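Local coordinates for aldehyde dehydrogenase 12 (Zea mays, PDB 6D97), which catalyses the NAD-dependent oxidation of L-glutamate gamma-semialdehyde to glutamate, the last step of proline catabolism in plants, at residues 363-369 / 433-437; 62-66 / 136-140; 313-318 / 352-356; 388-394 / 408-414; 148-152 / 199-203. The contacts are given in a common frame with arbitrary orientation. Numbering follows the deposited sequence.

Contact 1. Residues 363-369 / 433-437; sequences IGPVLTV and IFGPF
Two inverse gamma turns follow each other in residues 433-437, and a single water carries the polar link to residues 363-369. The first turn centres on Phe434 (phi/psi -79/62) and has a weak bond from Gly435 N to Ile433 O, 2.6 Å. The second centres on Pro436 (-79/82), with Phe437 N to Gly435 O, weak at 2.9 Å. Between them Gly435 is almost fully extended. The water accepts from Thr368 OG1 at 2.5 Å and donates to Phe434 O at 2.7 Å.

The partner is an irregular loop, matched as Ile363 to Pro436, Val366 to Gly435 (CA atoms 5.9 Å apart) and Val369 to Phe434. Packing does the rest. Val366, chi1 t, places CG1 a tight 3.1 Å from Phe434 O and CG2 3.7 Å from Pro436 CD. Ile363 (t, p) brings CD1 to 3.6 Å from Pro436 CG, while Val369 CG1 meets Ile433 CG2 at 4.2 Å. A beta carbon on Gly435 would crowd Val366 CG1 and clash with the Pro436 ring, which illustrates how a turn-rich loop can depend on glycine.

Thr368 touches the bound NAD, and the Phe434 side chain packs on Asn199. Ile-Phe-Gly-Pro belongs to the Glu-x-Phe-Gly-Pro signature of aldehyde dehydrogenases, which in relatives contributes to the nicotinamide side of the cofactor site.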
# COMPACT_ATOMS: atom_id res chain seq x y z
N ILE A 363 2.78 -21.83 -38.10
CA ILE A 363 1.73 -21.13 -38.84
C ILE A 363 0.56 -22.10 -38.89
O ILE A 363 0.74 -23.32 -38.84
CB ILE A 363 2.18 -20.70 -40.25
CG1 ILE A 363 1.17 -19.71 -40.86
CG2 ILE A 363 2.32 -21.90 -41.17
CD1 ILE A 363 1.16 -18.36 -40.20
N GLY A 364 -0.66 -21.57 -38.97
CA GLY A 364 -1.80 -22.44 -38.97
C GLY A 364 -3.15 -21.79 -39.21
O GLY A 364 -3.25 -20.64 -39.65
N PRO A 365 -4.21 -22.55 -38.93
CA PRO A 365 -5.57 -22.05 -39.16
C PRO A 365 -5.83 -20.74 -38.42
O PRO A 365 -5.32 -20.52 -37.32
CB PRO A 365 -6.47 -23.18 -38.64
CG PRO A 365 -5.59 -24.39 -38.62
CD PRO A 365 -4.21 -23.90 -38.34
N VAL A 366 -6.62 -19.88 -39.05
CA VAL A 366 -7.00 -18.58 -38.50
C VAL A 366 -8.51 -18.63 -38.30
O VAL A 366 -9.28 -18.56 -39.27
CB VAL A 366 -6.59 -17.42 -39.42
CG1 VAL A 366 -7.00 -16.11 -38.80
CG2 VAL A 366 -5.10 -17.47 -39.67
N LEU A 367 -8.94 -18.75 -37.04
CA LEU A 367 -10.29 -19.20 -36.76
C LEU A 367 -11.35 -18.13 -36.99
O LEU A 367 -12.54 -18.47 -37.08
CB LEU A 367 -10.39 -19.72 -35.32
CG LEU A 367 -9.53 -20.94 -34.96
CD1 LEU A 367 -10.09 -21.66 -33.74
CD2 LEU A 367 -9.41 -21.89 -36.14
N THR A 368 -10.97 -16.85 -37.11
CA THR A 368 -11.97 -15.80 -37.25
C THR A 368 -11.74 -14.89 -38.45
O THR A 368 -12.47 -13.91 -38.61
CB THR A 368 -12.05 -14.94 -35.98
OG1 THR A 368 -10.77 -14.36 -35.71
CG2 THR A 368 -12.48 -15.79 -34.80
N VAL A 369 -10.75 -15.17 -39.31
CA VAL A 369 -10.56 -14.42 -40.54
C VAL A 369 -10.27 -15.41 -41.66
O VAL A 369 -9.34 -16.21 -41.55
CB VAL A 369 -9.42 -13.39 -40.45
CG1 VAL A 369 -9.47 -12.43 -41.64
CG2 VAL A 369 -9.48 -12.62 -39.15
N ILE A 433 -6.49 -7.22 -38.01
CA ILE A 433 -6.66 -8.50 -38.70
C ILE A 433 -6.18 -9.58 -37.74
O ILE A 433 -4.96 -9.72 -37.49
CB ILE A 433 -5.89 -8.55 -40.03
CG1 ILE A 433 -6.01 -7.22 -40.77
CG2 ILE A 433 -6.39 -9.70 -40.92
CD1 ILE A 433 -7.42 -6.89 -41.28
N PHE A 434 -7.11 -10.37 -37.20
CA PHE A 434 -6.78 -11.36 -36.19
C PHE A 434 -6.18 -12.58 -36.89
O PHE A 434 -6.71 -13.70 -36.85
CB PHE A 434 -7.98 -11.71 -35.32
CG PHE A 434 -7.61 -12.03 -33.89
CD1 PHE A 434 -6.95 -11.07 -33.12
CD2 PHE A 434 -7.86 -13.26 -33.33
CE1 PHE A 434 -6.57 -11.35 -31.82
CE2 PHE A 434 -7.48 -13.54 -32.03
CZ PHE A 434 -6.83 -12.58 -31.28
N GLY A 435 -5.04 -12.34 -37.55
CA GLY A 435 -4.31 -13.34 -38.30
C GLY A 435 -2.85 -12.96 -38.43
O GLY A 435 -2.41 -11.93 -37.90
N PRO A 436 -2.07 -13.78 -39.16
CA PRO A 436 -0.62 -13.50 -39.29
C PRO A 436 -0.35 -12.40 -40.33
O PRO A 436 -0.01 -12.65 -41.49
CB PRO A 436 -0.06 -14.86 -39.73
CG PRO A 436 -1.27 -15.65 -40.31
CD PRO A 436 -2.52 -14.84 -40.08
N PHE A 437 -0.50 -11.16 -39.88
CA PHE A 437 -0.49 -10.02 -40.80
C PHE A 437 -0.10 -8.78 -40.02
O PHE A 437 -0.67 -8.50 -38.96
CB PHE A 437 -1.85 -9.82 -41.48
CG PHE A 437 -1.87 -8.74 -42.53
CD1 PHE A 437 -2.02 -7.41 -42.18
CD2 PHE A 437 -1.71 -9.05 -43.87
CE1 PHE A 437 -2.02 -6.41 -43.15
CE2 PHE A 437 -1.70 -8.05 -44.84
CZ PHE A 437 -1.85 -6.74 -44.47
O HOH W 1 -8.51 -15.51 -35.92

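Contact 2. Residues 62-66 / 136-140; sequences IVDPL and RVSPK
A salt bridge joins Arg136 NH2 to Asp64 OD2 at 2.8 Å, the carboxylate lying at the edge of the guanidinium, near its plane. The other carboxylate oxygen is equally engaged: Asp64 OD1 accepts from Leu66 N at 2.8 Å, closing an Asx turn, and accepts a hydrogen bond from a water at 2.8 Å. That water also donates to Arg136 O (2.8 Å) and accepts from Arg136 NE (3.0 Å), so it ties the acid to both backbone and side chain of the arginine. Arg136 curls through three successive m torsions, chi1 to chi3, while Asp64 is t.

The backbones meet where strand 60-63 gives way to a turn and helix 124-137 ends, Ser138 being the first residue to leave helical angles; Asp64 CA lies 7.0 Å from Val137 CA. Pro65 (phi/psi -62/-15) fills the gap, its CD 3.4 Å from Arg136 O, its CG 3.8 Å from Val137 O and its CB 3.6 Å from Pro139 CG.

Arg136 NH1 is taken up by the carbonyls of Pro34 and Val37. With its charge neutralised and its nitrogens distributed over several acceptors, the arginine can lie in a largely buried contact.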
# COMPACT_ATOMS: atom_id res chain seq x y z
N ILE A 62 -18.51 -28.84 -33.52
CA ILE A 62 -17.31 -28.07 -33.81
C ILE A 62 -16.45 -28.89 -34.76
O ILE A 62 -16.27 -30.10 -34.55
CB ILE A 62 -16.54 -27.72 -32.52
CG1 ILE A 62 -17.43 -26.96 -31.54
CG2 ILE A 62 -15.27 -26.95 -32.85
CD1 ILE A 62 -18.01 -25.68 -32.10
N VAL A 63 -15.92 -28.26 -35.80
CA VAL A 63 -15.07 -28.97 -36.74
C VAL A 63 -13.61 -28.80 -36.34
O VAL A 63 -13.20 -27.79 -35.76
CB VAL A 63 -15.30 -28.51 -38.20
CG1 VAL A 63 -16.68 -28.95 -38.68
CG2 VAL A 63 -15.12 -27.01 -38.33
N ASP A 64 -12.83 -29.83 -36.64
CA ASP A 64 -11.38 -29.80 -36.42
C ASP A 64 -10.77 -28.75 -37.34
O ASP A 64 -10.91 -28.85 -38.56
CB ASP A 64 -10.79 -31.19 -36.70
CG ASP A 64 -9.30 -31.29 -36.36
OD1 ASP A 64 -8.57 -30.28 -36.47
OD2 ASP A 64 -8.86 -32.40 -36.01
N PRO A 65 -10.08 -27.74 -36.80
CA PRO A 65 -9.53 -26.68 -37.66
C PRO A 65 -8.50 -27.18 -38.66
O PRO A 65 -8.18 -26.43 -39.59
CB PRO A 65 -8.89 -25.71 -36.66
CG PRO A 65 -9.55 -26.02 -35.34
CD PRO A 65 -9.81 -27.49 -35.37
N LEU A 66 -7.97 -28.39 -38.49
CA LEU A 66 -6.95 -28.90 -39.40
C LEU A 66 -7.51 -29.74 -40.53
O LEU A 66 -6.83 -29.92 -41.55
CB LEU A 66 -5.91 -29.73 -38.64
CG LEU A 66 -4.88 -29.01 -37.76
CD1 LEU A 66 -3.90 -30.01 -37.18
CD2 LEU A 66 -4.13 -27.96 -38.57
N ARG A 136 -5.58 -28.73 -30.16
CA ARG A 136 -6.58 -29.31 -31.05
C ARG A 136 -7.70 -28.33 -31.38
O ARG A 136 -8.25 -28.37 -32.48
CB ARG A 136 -7.16 -30.59 -30.45
CG ARG A 136 -6.18 -31.75 -30.25
CD ARG A 136 -5.53 -32.21 -31.55
NE ARG A 136 -6.51 -32.49 -32.60
CZ ARG A 136 -7.16 -33.64 -32.75
NH1 ARG A 136 -6.94 -34.64 -31.92
NH2 ARG A 136 -8.03 -33.78 -33.74
N VAL A 137 -8.04 -27.44 -30.46
CA VAL A 137 -9.18 -26.55 -30.65
C VAL A 137 -8.75 -25.14 -31.04
O VAL A 137 -9.42 -24.49 -31.83
CB VAL A 137 -10.07 -26.54 -29.38
CG1 VAL A 137 -10.71 -27.88 -29.20
CG2 VAL A 137 -9.26 -26.17 -28.15
N SER A 138 -7.65 -24.64 -30.48
CA SER A 138 -7.10 -23.33 -30.82
C SER A 138 -5.68 -23.56 -31.33
O SER A 138 -4.71 -23.40 -30.58
CB SER A 138 -7.12 -22.38 -29.62
OG SER A 138 -6.61 -21.11 -29.98
N PRO A 139 -5.54 -23.91 -32.61
CA PRO A 139 -4.25 -24.40 -33.12
C PRO A 139 -3.12 -23.39 -32.94
O PRO A 139 -3.22 -22.23 -33.35
CB PRO A 139 -4.54 -24.67 -34.60
CG PRO A 139 -6.01 -24.94 -34.63
CD PRO A 139 -6.60 -24.01 -33.62
N LYS A 140 -2.05 -23.87 -32.31
CA LYS A 140 -0.83 -23.10 -32.06
C LYS A 140 0.26 -24.12 -31.76
O LYS A 140 -0.02 -25.30 -31.55
CB LYS A 140 -1.03 -22.12 -30.90
CG LYS A 140 -1.39 -22.80 -29.59
CD LYS A 140 -1.57 -21.80 -28.47
CE LYS A 140 -2.92 -21.09 -28.57
NZ LYS A 140 -3.16 -20.18 -27.41
O HOH W 2 -6.89 -30.09 -34.30

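Contact 3. Residues 313-318 / 352-356; sequences AWVCDQ and LSERR
This is a buried helix-to-helix-end contact in the catalytic domain: helix 309-321 lies against the C-terminal end of helix 345-354 and the turn that follows. Asp317 CA and Leu352 CA approach to 6.4 Å. Asp317 (chi1 t) points at the partner and holds Arg356, whose side chain extends from chi1 m through t, t. Arg356 NH2 bonds Asp317 OD2 at 2.7 Å in a salt bridge, and Arg356 NE reaches both Asp317 OD2 (2.9 Å) and Asp317 OD1 (3.1 Å). Two waters extend the network from Asp317 OD2, one to Arg355 NE and the other to Arg355 NH2. Leu352 (m, t) supplies the apolar part, its CD1 4.0 Å from Ala313 CB.

The C-terminal tail of the second subunit covers this site: Arg356 and Gln318 bond Thr547 of that subunit, Arg355 bonds its Pro544, and Trp314 meets its Trp541. Packed helices with a buried Asp-Arg pair here form a docking surface at a subunit interface of the tetramer.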
# COMPACT_ATOMS: atom_id res chain seq x y z
N ALA A 313 14.83 -8.88 -34.29
CA ALA A 313 14.12 -9.54 -35.38
C ALA A 313 13.34 -10.75 -34.87
O ALA A 313 12.18 -10.95 -35.25
CB ALA A 313 15.10 -9.96 -36.48
N TRP A 314 13.96 -11.55 -34.01
CA TRP A 314 13.29 -12.72 -33.45
C TRP A 314 12.03 -12.32 -32.70
O TRP A 314 10.97 -12.95 -32.84
CB TRP A 314 14.25 -13.48 -32.53
CG TRP A 314 13.61 -14.53 -31.69
CD1 TRP A 314 13.11 -15.73 -32.10
CD2 TRP A 314 13.43 -14.48 -30.27
NE1 TRP A 314 12.62 -16.43 -31.02
CE2 TRP A 314 12.80 -15.69 -29.89
CE3 TRP A 314 13.73 -13.54 -29.28
CZ2 TRP A 314 12.48 -15.97 -28.56
CZ3 TRP A 314 13.40 -13.82 -27.97
CH2 TRP A 314 12.78 -15.03 -27.62
N VAL A 315 12.11 -11.25 -31.90
CA VAL A 315 10.95 -10.80 -31.14
C VAL A 315 9.87 -10.29 -32.08
O VAL A 315 8.67 -10.50 -31.85
CB VAL A 315 11.36 -9.73 -30.12
CG1 VAL A 315 10.15 -9.19 -29.41
CG2 VAL A 315 12.34 -10.32 -29.13
N CYS A 316 10.27 -9.62 -33.16
CA CYS A 316 9.31 -9.16 -34.16
C CYS A 316 8.57 -10.34 -34.78
O CYS A 316 7.35 -10.28 -34.97
CB CYS A 316 10.02 -8.34 -35.23
SG CYS A 316 10.31 -6.60 -34.81
N ASP A 317 9.28 -11.42 -35.10
CA ASP A 317 8.63 -12.58 -35.70
C ASP A 317 7.70 -13.27 -34.71
O ASP A 317 6.60 -13.68 -35.07
CB ASP A 317 9.68 -13.56 -36.21
CG ASP A 317 9.07 -14.85 -36.73
OD1 ASP A 317 8.50 -14.84 -37.84
OD2 ASP A 317 9.14 -15.88 -36.01
N GLN A 318 8.14 -13.41 -33.45
CA GLN A 318 7.29 -14.05 -32.45
C GLN A 318 6.09 -13.17 -32.11
O GLN A 318 4.97 -13.68 -31.95
CB GLN A 318 8.10 -14.37 -31.20
CG GLN A 318 9.13 -15.46 -31.40
CD GLN A 318 8.52 -16.84 -31.60
OE1 GLN A 318 8.99 -17.63 -32.41
NE2 GLN A 318 7.46 -17.13 -30.85
N LEU A 352 12.80 -15.34 -41.01
CA LEU A 352 12.17 -15.94 -39.83
C LEU A 352 10.72 -16.32 -40.10
O LEU A 352 10.24 -17.34 -39.59
CB LEU A 352 12.26 -14.99 -38.64
CG LEU A 352 13.64 -14.83 -38.01
CD1 LEU A 352 13.62 -13.64 -37.07
CD2 LEU A 352 14.00 -16.09 -37.26
N SER A 353 10.00 -15.52 -40.90
CA SER A 353 8.61 -15.86 -41.22
C SER A 353 8.53 -17.10 -42.10
O SER A 353 7.52 -17.82 -42.05
CB SER A 353 7.92 -14.69 -41.90
OG SER A 353 8.40 -14.50 -43.22
N GLU A 354 9.56 -17.38 -42.90
CA GLU A 354 9.51 -18.45 -43.88
C GLU A 354 9.89 -19.81 -43.32
O GLU A 354 9.70 -20.82 -44.00
CB GLU A 354 10.41 -18.12 -45.08
CG GLU A 354 9.84 -17.02 -45.95
CD GLU A 354 10.89 -16.29 -46.77
OE1 GLU A 354 10.51 -15.57 -47.72
OE2 GLU A 354 12.09 -16.43 -46.45
N ARG A 355 10.43 -19.87 -42.10
CA ARG A 355 10.62 -21.16 -41.43
C ARG A 355 9.41 -21.56 -40.60
O ARG A 355 9.45 -22.62 -39.97
CB ARG A 355 11.88 -21.13 -40.56
CG ARG A 355 11.89 -20.07 -39.49
CD ARG A 355 12.98 -20.33 -38.47
NE ARG A 355 12.72 -19.63 -37.21
CZ ARG A 355 13.49 -19.71 -36.13
NH1 ARG A 355 14.58 -20.47 -36.14
NH2 ARG A 355 13.17 -19.04 -35.04
N ARG A 356 8.35 -20.76 -40.59
CA ARG A 356 7.11 -21.15 -39.95
C ARG A 356 6.33 -22.08 -40.86
O ARG A 356 6.26 -21.87 -42.07
CB ARG A 356 6.28 -19.91 -39.61
CG ARG A 356 7.05 -18.94 -38.75
CD ARG A 356 6.17 -17.88 -38.10
NE ARG A 356 6.83 -17.33 -36.91
CZ ARG A 356 6.52 -17.65 -35.66
NH1 ARG A 356 5.54 -18.51 -35.41
NH2 ARG A 356 7.20 -17.11 -34.65
O HOH W 3 10.29 -18.25 -37.13
O HOH W 4 11.11 -17.12 -34.39

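Contact 4. Residues 388-394 / 408-414; sequences KVLFGGE and MKPTAVF
A CH-pi contact places Ala412 CB over the face of the Phe391 ring (chi1 p), 3.9 Å from its centroid. Leu390 CG packs 3.9 Å from Phe414 CB, and on the opposite sheet face Val389 CG2 lies 4.4 Å from Val413 CG2. Strands 388-391 and 411-414 run antiparallel (axes 4.5 Å apart, 141°). Lys388 N bonds Phe414 O at 3.1 Å and Phe414 N bonds Lys388 O at 2.8 Å; Val389-Val413 follows as a non-hydrogen-bonded pair. A classic beta bulge then sets Leu390 (phi/psi -83/-43) and Phe391 against Ala412: Leu390 N bonds Ala412 O at 2.9 Å, Ala412 N bonds Phe391 O at 3.2 Å. Within this chain 388-391 is an outermost strand of the mixed catalytic-domain sheet, joined through 411-414 to 437-443. Gly392 and Gly393 take positive phi, and Gly393 N donates to Thr411 OG1 at 2.9 Å. Lys409 N bonds Glu394 O at 3.0 Å; their side chains form a salt bridge whose hydrogen bond, Lys409 NZ to Glu394 OE1, is weak at 3.4 Å.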
# COMPACT_ATOMS: atom_id res chain seq x y z
N LYS A 388 3.99 -1.86 -50.58
CA LYS A 388 4.53 -3.07 -51.19
C LYS A 388 4.52 -4.20 -50.17
O LYS A 388 4.72 -3.97 -48.98
CB LYS A 388 5.96 -2.84 -51.71
CG LYS A 388 6.92 -2.25 -50.69
CD LYS A 388 8.32 -2.11 -51.26
CE LYS A 388 9.28 -1.54 -50.22
NZ LYS A 388 10.67 -1.39 -50.76
N VAL A 389 4.27 -5.41 -50.66
CA VAL A 389 4.37 -6.60 -49.82
C VAL A 389 5.84 -6.87 -49.53
O VAL A 389 6.65 -7.03 -50.46
CB VAL A 389 3.71 -7.81 -50.50
CG1 VAL A 389 3.82 -9.05 -49.61
CG2 VAL A 389 2.26 -7.51 -50.84
N LEU A 390 6.19 -6.93 -48.25
CA LEU A 390 7.57 -7.23 -47.88
C LEU A 390 7.84 -8.73 -47.89
O LEU A 390 8.89 -9.17 -48.37
CB LEU A 390 7.89 -6.63 -46.51
CG LEU A 390 7.87 -5.10 -46.42
CD1 LEU A 390 7.99 -4.66 -44.97
CD2 LEU A 390 8.96 -4.47 -47.27
N PHE A 391 6.91 -9.53 -47.37
CA PHE A 391 6.98 -10.97 -47.51
C PHE A 391 5.59 -11.56 -47.29
O PHE A 391 4.68 -10.89 -46.82
CB PHE A 391 8.02 -11.60 -46.57
CG PHE A 391 7.97 -11.08 -45.16
CD1 PHE A 391 7.11 -11.65 -44.23
CD2 PHE A 391 8.81 -10.06 -44.76
CE1 PHE A 391 7.08 -11.19 -42.92
CE2 PHE A 391 8.79 -9.59 -43.46
CZ PHE A 391 7.92 -10.16 -42.54
N GLY A 392 5.46 -12.84 -47.65
CA GLY A 392 4.17 -13.50 -47.53
C GLY A 392 3.20 -13.00 -48.59
O GLY A 392 3.57 -12.73 -49.73
N GLY A 393 1.93 -12.88 -48.20
CA GLY A 393 0.90 -12.44 -49.11
C GLY A 393 0.25 -13.53 -49.93
O GLY A 393 -0.53 -13.22 -50.84
N GLU A 394 0.55 -14.79 -49.64
CA GLU A 394 0.01 -15.92 -50.38
C GLU A 394 -0.57 -16.94 -49.40
O GLU A 394 -0.14 -17.01 -48.25
CB GLU A 394 1.09 -16.59 -51.24
CG GLU A 394 1.60 -15.71 -52.37
CD GLU A 394 2.86 -16.23 -53.01
OE1 GLU A 394 3.46 -17.18 -52.45
OE2 GLU A 394 3.27 -15.70 -54.07
N MET A 408 -2.98 -18.63 -44.16
CA MET A 408 -2.14 -17.65 -44.83
C MET A 408 -0.69 -17.79 -44.38
O MET A 408 -0.42 -18.11 -43.21
CB MET A 408 -2.62 -16.22 -44.54
CG MET A 408 -3.80 -15.78 -45.37
SD MET A 408 -3.35 -15.46 -47.09
CE MET A 408 -2.12 -14.17 -46.88
N LYS A 409 0.23 -17.55 -45.30
CA LYS A 409 1.62 -17.38 -44.93
C LYS A 409 1.78 -16.08 -44.15
O LYS A 409 1.01 -15.14 -44.35
CB LYS A 409 2.51 -17.36 -46.17
CG LYS A 409 2.52 -18.65 -46.98
CD LYS A 409 3.39 -18.51 -48.22
CE LYS A 409 3.49 -19.81 -48.99
NZ LYS A 409 4.27 -19.66 -50.25
N PRO A 410 2.76 -16.00 -43.26
CA PRO A 410 2.99 -14.76 -42.51
C PRO A 410 3.22 -13.60 -43.47
O PRO A 410 4.07 -13.67 -44.36
CB PRO A 410 4.25 -15.06 -41.68
CG PRO A 410 4.26 -16.54 -41.56
CD PRO A 410 3.70 -17.07 -42.85
N THR A 411 2.45 -12.54 -43.28
CA THR A 411 2.41 -11.43 -44.22
C THR A 411 2.75 -10.12 -43.54
O THR A 411 2.27 -9.83 -42.44
CB THR A 411 1.03 -11.33 -44.88
OG1 THR A 411 0.74 -12.55 -45.58
CG2 THR A 411 0.99 -10.16 -45.86
N ALA A 412 3.59 -9.33 -44.20
CA ALA A 412 3.91 -7.97 -43.79
C ALA A 412 3.84 -7.07 -45.01
O ALA A 412 4.42 -7.38 -46.06
CB ALA A 412 5.30 -7.89 -43.16
N VAL A 413 3.14 -5.95 -44.88
CA VAL A 413 2.95 -5.00 -45.97
C VAL A 413 3.52 -3.66 -45.55
O VAL A 413 3.14 -3.12 -44.50
CB VAL A 413 1.46 -4.86 -46.36
CG1 VAL A 413 1.30 -3.77 -47.40
CG2 VAL A 413 0.92 -6.18 -46.88
N PHE A 414 4.42 -3.12 -46.35
CA PHE A 414 4.92 -1.78 -46.11
C PHE A 414 3.93 -0.75 -46.62
O PHE A 414 3.38 -0.88 -47.71
CB PHE A 414 6.28 -1.57 -46.78
CG PHE A 414 6.82 -0.17 -46.66
CD1 PHE A 414 7.45 0.24 -45.49
CD2 PHE A 414 6.70 0.73 -47.70
CE1 PHE A 414 7.96 1.52 -45.37
CE2 PHE A 414 7.20 2.01 -47.59
CZ PHE A 414 7.83 2.41 -46.42

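Contact 5. Residues 148-152 / 199-203; sequences EVQVS and NFPLE
Hydrogen bonding centres on one carboxylate oxygen. Glu148 OE1 accepts from Leu202 N at 2.8 Å and from Glu203 N at 2.9 Å, so that a buried acid grips consecutive backbone amides where helix 203-214 begins. The rule is general: amides at the start of a helix lack carbonyl partners from a preceding turn, and a side chain can supply one. Glu148 reaches across with an off-rotamer chi1 of -127° and chi2 t. Its charge has a further partner, since Glu148 OE2 makes a salt bridge to Lys140. Ser152, chi1 m, returns its hydroxyl to its own helix, donating from OG to Glu148 O at 2.7 Å.

Close packing surrounds the carboxylate. Glu148 CD lies 3.4 Å from Phe200 CD1, at the edge of the ring, and Glu148 OE2 is 3.4 Å from Pro201 CD. Leu202 (t, p) lies against the helix through CD2, 4.1 Å from Val149 CG2. The backbones come closest at Ser152 and Glu203, with CA atoms 5.5 Å apart.

Asn-Phe-Pro corresponds to the end of the family's Pro-Trp-Asn-Phe-Pro motif (Phe198 replaces the Trp), whose asparagine serves the oxyanion hole in relatives. The loop leaves strand 191-196 of the parallel NAD-binding sheet and enters helix 203-214, with helix 142-157 alongside, helix 124-137 against Glu148 and Leu202, and helix 229-240 packed on Pro201 and Leu202.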
# COMPACT_ATOMS: atom_id res chain seq x y z
N GLU A 148 0.62 -21.35 -22.09
CA GLU A 148 -0.68 -21.04 -21.50
C GLU A 148 -0.88 -21.82 -20.21
O GLU A 148 -1.36 -21.27 -19.21
CB GLU A 148 -1.80 -21.36 -22.50
CG GLU A 148 -2.75 -20.21 -22.74
CD GLU A 148 -3.99 -20.64 -23.51
OE1 GLU A 148 -5.08 -20.70 -22.89
OE2 GLU A 148 -3.87 -20.90 -24.73
N VAL A 149 -0.51 -23.10 -20.20
CA VAL A 149 -0.67 -23.91 -19.00
C VAL A 149 0.30 -23.45 -17.92
O VAL A 149 -0.03 -23.43 -16.73
CB VAL A 149 -0.49 -25.40 -19.33
CG1 VAL A 149 -1.00 -26.24 -18.18
CG2 VAL A 149 -1.21 -25.74 -20.61
N GLN A 150 1.52 -23.07 -18.32
CA GLN A 150 2.52 -22.64 -17.34
C GLN A 150 2.09 -21.35 -16.65
O GLN A 150 2.21 -21.22 -15.42
CB GLN A 150 3.87 -22.46 -18.03
CG GLN A 150 4.59 -23.76 -18.32
CD GLN A 150 5.72 -23.60 -19.31
OE1 GLN A 150 5.70 -22.70 -20.15
NE2 GLN A 150 6.72 -24.47 -19.22
N VAL A 151 1.58 -20.38 -17.42
CA VAL A 151 1.05 -19.16 -16.83
C VAL A 151 -0.08 -19.49 -15.86
O VAL A 151 -0.13 -18.98 -14.73
CB VAL A 151 0.57 -18.19 -17.92
CG1 VAL A 151 -0.25 -17.06 -17.31
CG2 VAL A 151 1.75 -17.63 -18.70
N SER A 152 -1.00 -20.36 -16.29
CA SER A 152 -2.09 -20.78 -15.42
C SER A 152 -1.57 -21.42 -14.14
O SER A 152 -2.05 -21.13 -13.04
CB SER A 152 -3.01 -21.75 -16.17
OG SER A 152 -3.39 -21.21 -17.42
N ASN A 199 -9.01 -17.80 -28.46
CA ASN A 199 -7.58 -17.93 -28.73
C ASN A 199 -6.79 -18.39 -27.51
O ASN A 199 -5.73 -19.01 -27.68
CB ASN A 199 -7.03 -16.61 -29.27
CG ASN A 199 -7.24 -15.45 -28.32
OD1 ASN A 199 -8.23 -15.39 -27.59
ND2 ASN A 199 -6.29 -14.52 -28.32
N PHE A 200 -7.26 -18.13 -26.29
CA PHE A 200 -6.62 -18.65 -25.08
C PHE A 200 -7.66 -19.46 -24.31
O PHE A 200 -8.32 -18.93 -23.40
CB PHE A 200 -6.04 -17.52 -24.23
CG PHE A 200 -4.82 -16.88 -24.84
CD1 PHE A 200 -3.57 -17.47 -24.72
CD2 PHE A 200 -4.93 -15.68 -25.54
CE1 PHE A 200 -2.45 -16.88 -25.28
CE2 PHE A 200 -3.81 -15.09 -26.10
CZ PHE A 200 -2.57 -15.69 -25.97
N PRO A 201 -7.83 -20.74 -24.64
CA PRO A 201 -8.93 -21.52 -24.06
C PRO A 201 -8.77 -21.83 -22.58
O PRO A 201 -9.74 -22.30 -21.96
CB PRO A 201 -8.93 -22.81 -24.89
CG PRO A 201 -8.06 -22.53 -26.09
CD PRO A 201 -7.06 -21.52 -25.63
N LEU A 202 -7.60 -21.60 -21.99
CA LEU A 202 -7.37 -21.89 -20.59
C LEU A 202 -7.00 -20.65 -19.78
O LEU A 202 -7.64 -20.37 -18.76
CB LEU A 202 -6.26 -22.95 -20.44
CG LEU A 202 -5.89 -23.31 -19.00
CD1 LEU A 202 -7.03 -24.08 -18.34
CD2 LEU A 202 -4.60 -24.11 -18.95
N GLU A 203 -5.99 -19.90 -20.23
CA GLU A 203 -5.39 -18.86 -19.40
C GLU A 203 -6.40 -17.77 -19.04
O GLU A 203 -6.53 -17.40 -17.87
CB GLU A 203 -4.19 -18.25 -20.12
CG GLU A 203 -3.48 -17.15 -19.36
CD GLU A 203 -2.31 -16.58 -20.13
OE1 GLU A 203 -1.78 -17.29 -21.01
OE2 GLU A 203 -1.93 -15.42 -19.87

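Overall arrangement
Read from the N terminus, contact 2 closes first, joining strand 60-63 to the end of helix 124-137. Contact 5 follows, bringing the next helix, 142-157, to the loop after strand 191-196; Lys140 links the two through Glu148 and Asn199. Contact 3 then closes the connection between helices 309-321 and 345-354, which carries strand 331-337. Contact 1 spans residues 363-437 and encloses contact 4, the one case of nesting; the others lie in series and none cross. Contact 1 touches all four others: Pro365 on Pro65 and Pro139, Ile363 on Arg356, Phe437 on Thr411 and Phe434 on Asn199. The cofactor-binding side and the catalytic sheet are thereby tied together.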